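Long-range contacts in glutamate--tRNA ligase, cytoplasmic (Saccharomyces cerevisiae, PDB 2HRA), which attaches glutamate to tRNA(Glu) in a two-step, ATP-dependent reaction and joins the Arc1p complex through the GST-like N-terminal domain described here: residues L37-I42 and P175-A180; C142-R147 and W167-E172; P30-Y34 and L146-G150. The contacts are given in a common frame with arbitrary orientation. Residue numbers count along the deposited sequence, not the author numbering.

Contact 1: L37-I42 and P175-A180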
loop_
_atom_site.group_PDB
_atom_site.type_symbol
_atom_site.label_atom_id
_atom_site.label_comp_id
_atom_site.label_asym_id
_atom_site.label_seq_id
_atom_site.Cartn_x
_atom_site.Cartn_y
_atom_site.Cartn_z
ATOM N N LEU A 37 -1.672 -5.152 1.275
ATOM C CA LEU A 37 -2.040 -6.027 0.174
ATOM C C LEU A 37 -0.991 -6.043 -0.937
ATOM O O LEU A 37 -0.700 -7.109 -1.479
ATOM C CB LEU A 37 -3.413 -5.666 -0.397
ATOM C CG LEU A 37 -3.919 -6.404 -1.654
ATOM C CD1 LEU A 37 -4.255 -7.869 -1.432
ATOM C CD2 LEU A 37 -5.156 -5.659 -2.158
ATOM N N ILE A 38 -0.442 -4.879 -1.295
ATOM C CA ILE A 38 0.533 -4.811 -2.398
ATOM C C ILE A 38 1.843 -5.520 -1.972
ATOM O O ILE A 38 2.451 -6.312 -2.725
ATOM C CB ILE A 38 0.727 -3.305 -2.881
ATOM C CG1 ILE A 38 -0.551 -2.784 -3.545
ATOM C CG2 ILE A 38 1.820 -3.170 -3.926
ATOM C CD1 ILE A 38 -0.574 -1.270 -3.798
ATOM N N ALA A 39 2.235 -5.304 -0.724
ATOM C CA ALA A 39 3.396 -5.986 -0.152
ATOM C C ALA A 39 3.310 -7.498 -0.349
ATOM O O ALA A 39 4.307 -8.149 -0.687
ATOM C CB ALA A 39 3.536 -5.635 1.330
ATOM N N ALA A 40 2.119 -8.045 -0.062
ATOM C CA ALA A 40 1.829 -9.468 -0.167
ATOM C C ALA A 40 1.837 -9.891 -1.612
ATOM O O ALA A 40 2.329 -10.939 -1.936
ATOM C CB ALA A 40 0.466 -9.795 0.481
ATOM N N ARG A 41 1.311 -9.058 -2.501
ATOM C CA ARG A 41 1.379 -9.364 -3.927
ATOM C C ARG A 41 2.806 -9.420 -4.444
ATOM O O ARG A 41 3.135 -10.272 -5.282
ATOM C CB ARG A 41 0.526 -8.381 -4.723
ATOM C CG ARG A 41 -0.942 -8.559 -4.398
ATOM C CD ARG A 41 -1.798 -7.346 -4.726
ATOM N NE ARG A 41 -1.839 -6.999 -6.150
ATOM C CZ ARG A 41 -2.665 -7.518 -7.071
ATOM N NH1 ARG A 41 -3.532 -8.502 -6.798
ATOM N NH2 ARG A 41 -2.585 -7.085 -8.315
ATOM N N ILE A 42 3.660 -8.533 -3.931
ATOM C CA ILE A 42 5.068 -8.537 -4.297
ATOM C C ILE A 42 5.730 -9.823 -3.811
ATOM O O ILE A 42 6.442 -10.504 -4.547
ATOM C CB ILE A 42 5.797 -7.267 -3.746
ATOM C CG1 ILE A 42 5.224 -6.014 -4.436
ATOM C CG2 ILE A 42 7.353 -7.414 -3.956
ATOM C CD1 ILE A 42 5.515 -4.643 -3.716
ATOM N N PRO A 175 0.621 -4.010 -12.621
ATOM C CA PRO A 175 -0.571 -4.696 -12.086
ATOM C C PRO A 175 -0.505 -5.032 -10.600
ATOM O O PRO A 175 -1.541 -5.052 -9.900
ATOM C CB PRO A 175 -0.600 -6.008 -12.874
ATOM C CG PRO A 175 0.192 -5.790 -14.070
ATOM C CD PRO A 175 1.168 -4.704 -13.796
ATOM N N ILE A 176 0.695 -5.356 -10.133
ATOM C CA ILE A 176 0.918 -5.634 -8.719
ATOM C C ILE A 176 0.320 -4.532 -7.861
ATOM O O ILE A 176 -0.249 -4.833 -6.811
ATOM C CB ILE A 176 2.413 -5.842 -8.379
ATOM C CG1 ILE A 176 2.826 -7.273 -8.737
ATOM C CG2 ILE A 176 2.673 -5.581 -6.892
ATOM C CD1 ILE A 176 4.319 -7.500 -8.995
ATOM N N PHE A 177 0.453 -3.281 -8.319
ATOM C CA PHE A 177 -0.122 -2.092 -7.631
ATOM C C PHE A 177 -1.490 -1.760 -8.202
ATOM O O PHE A 177 -2.470 -1.689 -7.492
ATOM C CB PHE A 177 0.738 -0.852 -7.857
ATOM C CG PHE A 177 2.046 -0.872 -7.132
ATOM C CD1 PHE A 177 3.044 -1.769 -7.498
ATOM C CD2 PHE A 177 2.280 0.006 -6.101
ATOM C CE1 PHE A 177 4.249 -1.794 -6.828
ATOM C CE2 PHE A 177 3.484 0.003 -5.419
ATOM C CZ PHE A 177 4.467 -0.902 -5.780
ATOM N N GLY A 178 -1.524 -1.528 -9.505
ATOM C CA GLY A 178 -2.696 -0.955 -10.159
ATOM C C GLY A 178 -3.933 -1.842 -10.277
ATOM O O GLY A 178 -5.023 -1.319 -10.541
ATOM N N GLU A 179 -3.777 -3.165 -10.136
ATOM C CA GLU A 179 -4.940 -4.070 -10.115
ATOM C C GLU A 179 -5.292 -4.560 -8.695
ATOM O O GLU A 179 -6.183 -5.403 -8.535
ATOM C CB GLU A 179 -4.716 -5.269 -11.048
ATOM C CG GLU A 179 -4.545 -4.857 -12.490
ATOM C CD GLU A 179 -4.368 -6.029 -13.421
ATOM O OE1 GLU A 179 -4.287 -7.184 -12.963
ATOM O OE2 GLU A 179 -4.297 -5.778 -14.632
ATOM N N ALA A 180 -4.629 -4.031 -7.664
ATOM C CA ALA A 180 -4.901 -4.473 -6.302
ATOM C C ALA A 180 -6.342 -4.134 -5.903
ATOM O O ALA A 180 -7.030 -4.947 -5.288
ATOM C CB ALA A 180 -3.897 -3.870 -5.311
HETATM O O HOH W 1 -3.195 -8.516 -10.988
#
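Helix 34-46 contributes one and a half turns, residues 37-42, and faces a compact piece of chain: the short helix 175-178, then Glu179 at the N-cap position of helix 180-195. The backbones approach to 5.9 Å between the CA atoms of Ile38 and Phe177 and 6.1 Å between those of Arg41 and Ile176. In this GST fold the contact joins the thioredoxin-like N-terminal half, where helix 34-46 packs on strand 21-26, to the C-terminal helical half. Residues one helical turn apart, Ile38 and Ile42, supply the apolar part. CG2 of Ile38 lies over the face of the Phe177 ring, 3.7 Å from its centroid and 4° off the normal, a well-centred CH-pi contact, while Ile42 CG1 meets Ile176 CG2 at 3.6 Å. The small Ala180 CB fits between Leu37 CD2 (3.8 Å) and Ile38 CG1 (3.9 Å). Arg41, partly exposed, is central to the contact, where a long aliphatic stem and a polar head are both useful. Its stem passes beside Ile176, and its guanidinium donates in its own plane to two carbonyls of the short helix: Arg41 NE to Ile176 O at 2.8 Å and NH2 to Pro175 O, also at 2.8 Å. A water accepts from Arg41 NH2 at 3.1 Å and donates to Glu179 OE1 at 2.6 Å.

Contact 2: C142-R147 and W167-E172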
loop_
_atom_site.group_PDB
_atom_site.type_symbol
_atom_site.label_atom_id
_atom_site.label_comp_id
_atom_site.label_asym_id
_atom_site.label_seq_id
_atom_site.Cartn_x
_atom_site.Cartn_y
_atom_site.Cartn_z
ATOM N N CYS A 142 3.894 4.297 0.423
ATOM C CA CYS A 142 3.382 5.596 -0.006
ATOM C C CYS A 142 2.347 5.450 -1.099
ATOM O O CYS A 142 1.354 6.192 -1.115
ATOM C CB CYS A 142 4.513 6.551 -0.411
ATOM S SG CYS A 142 5.589 7.046 0.964
ATOM N N TRP A 143 2.530 4.485 -1.987
ATOM C CA TRP A 143 1.549 4.279 -3.050
ATOM C C TRP A 143 0.219 3.792 -2.489
ATOM O O TRP A 143 -0.843 4.330 -2.830
ATOM C CB TRP A 143 2.027 3.300 -4.096
ATOM C CG TRP A 143 1.246 3.417 -5.394
ATOM C CD1 TRP A 143 1.607 4.143 -6.462
ATOM C CD2 TRP A 143 0.006 2.756 -5.751
ATOM N NE1 TRP A 143 0.680 3.999 -7.467
ATOM C CE2 TRP A 143 -0.319 3.163 -7.046
ATOM C CE3 TRP A 143 -0.874 1.883 -5.077
ATOM C CZ2 TRP A 143 -1.481 2.730 -7.707
ATOM C CZ3 TRP A 143 -2.003 1.454 -5.725
ATOM C CH2 TRP A 143 -2.294 1.863 -7.036
ATOM N N GLY A 144 0.280 2.793 -1.624
ATOM C CA GLY A 144 -0.908 2.279 -0.937
ATOM C C GLY A 144 -1.637 3.340 -0.151
ATOM O O GLY A 144 -2.855 3.478 -0.257
ATOM N N ALA A 145 -0.897 4.133 0.612
ATOM C CA ALA A 145 -1.483 5.229 1.382
ATOM C C ALA A 145 -2.260 6.177 0.457
ATOM O O ALA A 145 -3.403 6.546 0.749
ATOM C CB ALA A 145 -0.396 5.980 2.171
ATOM N N LEU A 146 -1.666 6.582 -0.664
ATOM C CA LEU A 146 -2.360 7.542 -1.563
ATOM C C LEU A 146 -3.550 6.911 -2.295
ATOM O O LEU A 146 -4.588 7.572 -2.519
ATOM C CB LEU A 146 -1.362 8.198 -2.552
ATOM C CG LEU A 146 -0.229 9.034 -1.911
ATOM C CD1 LEU A 146 0.788 9.449 -2.986
ATOM C CD2 LEU A 146 -0.751 10.266 -1.188
ATOM N N ARG A 147 -3.446 5.629 -2.626
ATOM C CA ARG A 147 -4.564 4.883 -3.206
ATOM C C ARG A 147 -5.741 4.906 -2.243
ATOM O O ARG A 147 -6.882 5.025 -2.658
ATOM C CB ARG A 147 -4.189 3.425 -3.529
ATOM C CG ARG A 147 -5.276 2.589 -4.225
ATOM C CD ARG A 147 -5.805 3.327 -5.454
ATOM N NE ARG A 147 -6.913 2.659 -6.117
ATOM C CZ ARG A 147 -8.189 2.838 -5.817
ATOM N NH1 ARG A 147 -8.567 3.659 -4.838
ATOM N NH2 ARG A 147 -9.095 2.172 -6.495
ATOM N N TRP A 167 5.329 9.381 -10.757
ATOM C CA TRP A 167 5.657 8.195 -9.952
ATOM C C TRP A 167 4.426 7.312 -9.667
ATOM O O TRP A 167 4.537 6.098 -9.707
ATOM C CB TRP A 167 6.337 8.642 -8.661
ATOM C CG TRP A 167 6.388 7.681 -7.531
ATOM C CD1 TRP A 167 7.385 6.806 -7.248
ATOM C CD2 TRP A 167 5.429 7.561 -6.466
ATOM N NE1 TRP A 167 7.102 6.142 -6.077
ATOM C CE2 TRP A 167 5.904 6.578 -5.586
ATOM C CE3 TRP A 167 4.235 8.224 -6.156
ATOM C CZ2 TRP A 167 5.211 6.199 -4.429
ATOM C CZ3 TRP A 167 3.529 7.840 -4.991
ATOM C CH2 TRP A 167 4.013 6.842 -4.163
ATOM N N TYR A 168 3.291 7.927 -9.343
ATOM C CA TYR A 168 2.052 7.204 -9.041
ATOM C C TYR A 168 1.541 6.473 -10.304
ATOM O O TYR A 168 1.199 5.287 -10.258
ATOM C CB TYR A 168 0.984 8.144 -8.448
ATOM C CG TYR A 168 -0.277 7.423 -7.985
ATOM C CD1 TYR A 168 -0.451 7.074 -6.662
ATOM C CD2 TYR A 168 -1.294 7.087 -8.887
ATOM C CE1 TYR A 168 -1.589 6.371 -6.245
ATOM C CE2 TYR A 168 -2.428 6.403 -8.480
ATOM C CZ TYR A 168 -2.561 6.043 -7.148
ATOM O OH TYR A 168 -3.671 5.356 -6.709
ATOM N N THR A 169 1.530 7.168 -11.432
ATOM C CA THR A 169 1.158 6.569 -12.716
ATOM C C THR A 169 2.104 5.443 -13.145
ATOM O O THR A 169 1.645 4.405 -13.645
ATOM C CB THR A 169 1.112 7.646 -13.775
ATOM O OG1 THR A 169 0.180 8.636 -13.327
ATOM C CG2 THR A 169 0.674 7.101 -15.144
ATOM N N LEU A 170 3.399 5.626 -12.929
ATOM C CA LEU A 170 4.359 4.580 -13.248
ATOM C C LEU A 170 3.959 3.311 -12.513
ATOM O O LEU A 170 3.703 2.267 -13.132
ATOM C CB LEU A 170 5.779 4.988 -12.840
ATOM C CG LEU A 170 6.849 3.933 -13.139
ATOM C CD1 LEU A 170 6.894 3.555 -14.642
ATOM C CD2 LEU A 170 8.167 4.483 -12.641
ATOM N N LEU A 171 3.876 3.417 -11.188
ATOM C CA LEU A 171 3.536 2.271 -10.353
ATOM C C LEU A 171 2.136 1.708 -10.651
ATOM O O LEU A 171 1.952 0.494 -10.647
ATOM C CB LEU A 171 3.698 2.609 -8.858
ATOM C CG LEU A 171 5.165 2.745 -8.428
ATOM C CD1 LEU A 171 5.284 3.347 -7.041
ATOM C CD2 LEU A 171 5.909 1.390 -8.494
ATOM N N GLU A 172 1.177 2.578 -10.951
ATOM C CA GLU A 172 -0.173 2.139 -11.296
ATOM C C GLU A 172 -0.204 1.227 -12.548
ATOM O O GLU A 172 -1.005 0.301 -12.605
ATOM C CB GLU A 172 -1.091 3.348 -11.481
ATOM C CG GLU A 172 -2.554 3.029 -11.723
ATOM C CD GLU A 172 -3.358 4.279 -12.003
ATOM O OE1 GLU A 172 -4.359 4.506 -11.304
ATOM O OE2 GLU A 172 -2.980 5.050 -12.921
#
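Cys142 opens the contact on helix 137-148, which crosses helix 162-172 almost at right angles: the segment axes make 97° and pass 10.9 Å apart. Cys142 CB lies 3.8 Å from Trp167 CH2, where the Trp167 ring edge reaches the backbone. Trp143 follows and dominates, a knob set among Trp167, Tyr168, Leu171 and Glu172. Its five-membered ring forms an offset stack with the Tyr168 ring, centroids 4.0 Å apart and planes at 12°, and turns its edge to the face of the Trp167 six-membered ring, with centroids 5.6 Å apart. Trp143 CD1 also meets Leu171 CB at 3.5 Å. A flat, wide indole suits this place because it fills the gap left by helices that cross so far apart. Three residues on, Leu146 returns to the same face: its CD1 lies 3.8 Å from Trp167 CZ3, and its CB 4.1 Å from Tyr168 CE1. Arg147 ends the contact at the surface, its aliphatic CD 3.2 Å from Tyr168 OH. This is packing within the C-terminal helical half of the GST fold, and helix 162-172 lies in one of the two regions that interact with Arc1p. Two indole nitrogens are buried here, and both have acceptors: Trp143 NE1 donates to Tyr168 O at 3.1 Å with an angle of 170°, and Trp167 NE1 is hydrogen-bonded to Asp139. Tyr168 O also receives the helical bond from Glu172 N, so one carbonyl serves two donors; the near-linear bond fixes the Trp143 indole's orientation while the ring stack buries it.

Contact 3: P30-Y34 and L146-G150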
loop_
_atom_site.group_PDB
_atom_site.type_symbol
_atom_site.label_atom_id
_atom_site.label_comp_id
_atom_site.label_asym_id
_atom_site.label_seq_id
_atom_site.Cartn_x
_atom_site.Cartn_y
_atom_site.Cartn_z
ATOM N N PRO A 30 -12.415 1.809 6.602
ATOM C CA PRO A 30 -12.511 3.136 5.986
ATOM C C PRO A 30 -11.230 3.594 5.348
ATOM O O PRO A 30 -11.266 4.400 4.455
ATOM C CB PRO A 30 -12.938 4.065 7.139
ATOM C CG PRO A 30 -12.694 3.303 8.388
ATOM C CD PRO A 30 -12.624 1.836 8.061
ATOM N N ILE A 31 -10.099 3.088 5.806
ATOM C CA ILE A 31 -8.851 3.264 5.110
ATOM C C ILE A 31 -8.359 1.865 4.786
ATOM O O ILE A 31 -7.842 1.163 5.649
ATOM C CB ILE A 31 -7.806 4.012 5.968
ATOM C CG1 ILE A 31 -8.419 5.300 6.553
ATOM C CG2 ILE A 31 -6.535 4.264 5.153
ATOM C CD1 ILE A 31 -7.517 5.969 7.641
ATOM N N VAL A 32 -8.539 1.474 3.534
ATOM C CA VAL A 32 -8.208 0.131 3.042
ATOM C C VAL A 32 -6.700 -0.120 3.052
ATOM O O VAL A 32 -5.906 0.771 2.694
ATOM C CB VAL A 32 -8.815 -0.057 1.615
ATOM C CG1 VAL A 32 -8.362 -1.398 0.976
ATOM C CG2 VAL A 32 -10.348 0.039 1.678
ATOM N N ALA A 33 -6.319 -1.328 3.465
ATOM C CA ALA A 33 -4.930 -1.718 3.655
ATOM C C ALA A 33 -4.224 -2.037 2.337
ATOM O O ALA A 33 -3.701 -3.138 2.129
ATOM C CB ALA A 33 -4.850 -2.902 4.608
ATOM N N TYR A 34 -4.186 -1.062 1.435
ATOM C CA TYR A 34 -3.586 -1.282 0.116
ATOM C C TYR A 34 -2.109 -1.594 0.240
ATOM O O TYR A 34 -1.599 -2.470 -0.442
ATOM C CB TYR A 34 -3.843 -0.094 -0.845
ATOM C CG TYR A 34 -5.254 -0.044 -1.378
ATOM C CD1 TYR A 34 -6.140 0.954 -0.964
ATOM C CD2 TYR A 34 -5.737 -1.022 -2.227
ATOM C CE1 TYR A 34 -7.422 0.990 -1.427
ATOM C CE2 TYR A 34 -7.066 -0.980 -2.700
ATOM C CZ TYR A 34 -7.884 0.011 -2.290
ATOM O OH TYR A 34 -9.203 0.075 -2.724
ATOM N N LEU A 146 -1.666 6.582 -0.664
ATOM C CA LEU A 146 -2.360 7.542 -1.563
ATOM C C LEU A 146 -3.550 6.911 -2.295
ATOM O O LEU A 146 -4.588 7.572 -2.519
ATOM C CB LEU A 146 -1.362 8.198 -2.552
ATOM C CG LEU A 146 -0.229 9.034 -1.911
ATOM C CD1 LEU A 146 0.788 9.449 -2.986
ATOM C CD2 LEU A 146 -0.751 10.266 -1.188
ATOM N N ARG A 147 -3.446 5.629 -2.626
ATOM C CA ARG A 147 -4.564 4.883 -3.206
ATOM C C ARG A 147 -5.741 4.906 -2.243
ATOM O O ARG A 147 -6.882 5.025 -2.658
ATOM C CB ARG A 147 -4.189 3.425 -3.529
ATOM C CG ARG A 147 -5.276 2.589 -4.225
ATOM C CD ARG A 147 -5.805 3.327 -5.454
ATOM N NE ARG A 147 -6.913 2.659 -6.117
ATOM C CZ ARG A 147 -8.189 2.838 -5.817
ATOM N NH1 ARG A 147 -8.567 3.659 -4.838
ATOM N NH2 ARG A 147 -9.095 2.172 -6.495
ATOM N N SER A 148 -5.457 4.802 -0.958
ATOM C CA SER A 148 -6.529 4.745 0.048
ATOM C C SER A 148 -7.169 6.127 0.261
ATOM O O SER A 148 -8.303 6.225 0.729
ATOM C CB SER A 148 -5.980 4.197 1.382
ATOM O OG SER A 148 -5.444 5.256 2.188
ATOM N N ASN A 149 -6.444 7.198 -0.075
ATOM C CA ASN A 149 -6.839 8.576 0.276
ATOM C C ASN A 149 -7.336 9.364 -0.921
ATOM O O ASN A 149 -6.539 9.901 -1.695
ATOM C CB ASN A 149 -5.655 9.308 0.883
ATOM C CG ASN A 149 -6.017 10.613 1.518
ATOM O OD1 ASN A 149 -5.295 11.073 2.400
ATOM N ND2 ASN A 149 -7.136 11.228 1.103
ATOM N N GLY A 150 -8.660 9.469 -1.020
ATOM C CA GLY A 150 -9.334 10.098 -2.145
ATOM C C GLY A 150 -9.080 11.595 -2.287
ATOM O O GLY A 150 -9.283 12.148 -3.358
HETATM O O HOH W 2 -9.831 6.761 3.322
HETATM O O HOH W 3 -9.533 3.465 1.354
#
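Arg147 is the first residue of 146-150 to reach the loop that leads from strand 21-26 into helix 34-46. Its CG lies over the face of the Tyr34 ring, 3.8 Å from the centroid and 12° off the normal, a CH-pi contact that uses the aliphatic part of a long side chain. Tyr34 OH lies over a face of the guanidinium and has a weak hydrogen bond to His181. Ser148 comes next, its CA 5.8 Å from that of Val32; so close an approach suits a small side chain. Here the thioredoxin-like half of the GST fold meets helix 137-148 of the helical half. Ser148 OG bonds back to Ala145 O and touches Ile31 CG2 at 3.3 Å, while its CB lies 3.7 Å from Val32 O, where the loop makes an inverse gamma turn centred on Ala33. Ser148 O accepts from two waters at 3.1 Å; one also donates to Pro30 O at 3.0 Å and the other accepts from Val32 N at 3.1 Å.

Contacts 1 and 3 both tie the thioredoxin-like half to the helical half, contact 3 at the start of helix 34-46 and contact 1 further along it, with centres about 13 Å apart. Contact 2 lies about 11 Å from the centre of each and is internal to the helical half. Trp143 links it to contact 1: Ile38 CD1 reaches Trp143 CE3 at 3.4 Å, and Phe177 CD2 reaches Trp143 CD2 at 3.6 Å. Contacts 2 and 3 share Leu146 and Arg147. The catalytic part lies outside this domain, but 167-172 belongs to one of the two regions that interact with Arc1p: contact 2 packs that region against helix 137-148, and contact 1 touches its last residue, Pro175.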